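PDB 1OMO: alanine dehydrogenase from Archaeoglobus fulgidus, which catalyses the reversible, NAD-dependent oxidative deamination of L-alanine to pyruvate and ammonium, working as a homodimer. Local coordinates for residues F94-M99 and V303-A308. Residues are numbered along the deposited sequence; the frame is centred on the assembly and turned at random.
Sequences FPLAVM and VVYENA
A97 and Y305 bring the backbones closest, their CA atoms 7.4 Å apart, where strand 95–99 passes helix 303–308 at 104° with 9.9 Å between the axes. No direct hydrogen bond joins the segments. L96 and A97 both face L87 across the sheet, a classic beta bulge, consistent with two consecutive residues turning CB to the helix. With chi1 at 177°, CG of Y305 stands anti to the backbone N, and its side chain crosses that of L96 at about a right angle. Leucine suits the spot, laying branched aliphatic carbon on the ring: its CB lies over one face and CG of L96 is 4.0 Å from CZ of Y305. The small methyl CB of A97 meets CD2 of Y305 obliquely at 3.8 Å. Tyrosine fits this partly exposed place because OH of Y305 lies 2.7 Å from a water that donates to O of L96. Deeper in, the flexible M99 bends at chi3 (86°) and meets V304 tip to tip, SD of M99 3.7 Å from CG1 of V304, a buried apolar pair. L4 and L6 of strand 3–6 extend this layer, while F94, P95 and V98 pack against the second subunit. Helix 294–311 thus packs on part of one face of the mixed sheet whose other face turns to the partner, as expected of this family's beta-sandwich dimer.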
# COMPACT_ATOMS: atom_id res chain seq x y z
N PHE A 94 0.37 -12.31 9.59
CA PHE A 94 0.91 -13.26 8.64
C PHE A 94 0.25 -13.21 7.26
O PHE A 94 -0.99 -13.11 7.14
CB PHE A 94 0.78 -14.67 9.19
CG PHE A 94 1.44 -15.72 8.32
CD1 PHE A 94 2.81 -15.93 8.38
CD2 PHE A 94 0.70 -16.46 7.41
CE1 PHE A 94 3.44 -16.86 7.56
CE2 PHE A 94 1.31 -17.40 6.58
CZ PHE A 94 2.69 -17.60 6.65
N PRO A 95 1.07 -13.26 6.20
CA PRO A 95 0.59 -13.23 4.81
C PRO A 95 0.10 -14.63 4.41
O PRO A 95 0.89 -15.47 3.95
CB PRO A 95 1.82 -12.79 4.02
CG PRO A 95 2.95 -13.36 4.82
CD PRO A 95 2.53 -13.11 6.27
N LEU A 96 -1.19 -14.84 4.62
CA LEU A 96 -1.89 -16.08 4.33
C LEU A 96 -1.86 -16.44 2.84
O LEU A 96 -1.76 -17.61 2.47
CB LEU A 96 -3.36 -15.95 4.76
CG LEU A 96 -3.95 -16.32 6.14
CD1 LEU A 96 -2.87 -16.62 7.16
CD2 LEU A 96 -4.82 -15.16 6.62
N ALA A 97 -1.96 -15.43 1.98
CA ALA A 97 -1.98 -15.72 0.55
C ALA A 97 -1.57 -14.52 -0.31
O ALA A 97 -1.67 -13.36 0.12
CB ALA A 97 -3.41 -16.18 0.14
N VAL A 98 -1.08 -14.83 -1.50
CA VAL A 98 -0.71 -13.84 -2.49
C VAL A 98 -1.47 -14.38 -3.68
O VAL A 98 -1.18 -15.48 -4.15
CB VAL A 98 0.80 -13.84 -2.82
CG1 VAL A 98 1.06 -12.94 -4.02
CG2 VAL A 98 1.62 -13.33 -1.62
N MET A 99 -2.48 -13.63 -4.13
CA MET A 99 -3.34 -14.04 -5.25
C MET A 99 -3.48 -13.03 -6.38
O MET A 99 -3.27 -11.82 -6.20
CB MET A 99 -4.80 -14.22 -4.85
CG MET A 99 -5.52 -13.21 -4.03
SD MET A 99 -7.08 -14.06 -3.58
CE MET A 99 -6.45 -14.87 -2.14
N VAL A 303 -13.24 -14.89 0.30
CA VAL A 303 -14.01 -16.01 -0.24
C VAL A 303 -13.15 -16.93 -1.09
O VAL A 303 -13.31 -18.14 -1.03
CB VAL A 303 -15.18 -15.50 -1.07
CG1 VAL A 303 -15.77 -16.64 -1.89
CG2 VAL A 303 -16.24 -14.91 -0.14
N VAL A 304 -12.27 -16.34 -1.90
CA VAL A 304 -11.37 -17.11 -2.75
C VAL A 304 -10.41 -17.92 -1.88
O VAL A 304 -10.09 -19.09 -2.19
CB VAL A 304 -10.50 -16.17 -3.63
CG1 VAL A 304 -9.31 -16.95 -4.23
CG2 VAL A 304 -11.34 -15.56 -4.73
N TYR A 305 -9.92 -17.30 -0.81
CA TYR A 305 -8.96 -18.00 0.06
C TYR A 305 -9.60 -19.23 0.75
O TYR A 305 -9.04 -20.31 0.71
CB TYR A 305 -8.34 -17.04 1.10
CG TYR A 305 -7.40 -17.72 2.08
CD1 TYR A 305 -7.74 -17.83 3.42
CD2 TYR A 305 -6.19 -18.29 1.66
CE1 TYR A 305 -6.91 -18.51 4.34
CE2 TYR A 305 -5.36 -18.97 2.56
CZ TYR A 305 -5.73 -19.08 3.91
OH TYR A 305 -4.94 -19.74 4.80
N GLU A 306 -10.76 -19.07 1.35
CA GLU A 306 -11.43 -20.17 2.03
C GLU A 306 -11.87 -21.23 1.04
O GLU A 306 -11.81 -22.41 1.33
CB GLU A 306 -12.60 -19.64 2.88
CG GLU A 306 -12.09 -18.76 4.02
CD GLU A 306 -13.17 -18.08 4.82
OE1 GLU A 306 -12.83 -17.41 5.81
OE2 GLU A 306 -14.36 -18.21 4.48
N ASN A 307 -12.30 -20.82 -0.15
CA ASN A 307 -12.69 -21.84 -1.11
C ASN A 307 -11.46 -22.56 -1.61
O ASN A 307 -11.55 -23.70 -2.05
CB ASN A 307 -13.43 -21.23 -2.29
CG ASN A 307 -14.87 -20.93 -1.97
OD1 ASN A 307 -15.43 -21.48 -1.04
ND2 ASN A 307 -15.48 -20.06 -2.76
N ALA A 308 -10.32 -21.89 -1.56
CA ALA A 308 -9.08 -22.48 -2.00
C ALA A 308 -8.64 -23.56 -1.00
O ALA A 308 -8.19 -24.64 -1.40
CB ALA A 308 -8.01 -21.40 -2.15
O HOH W 1 -2.31 -19.71 4.32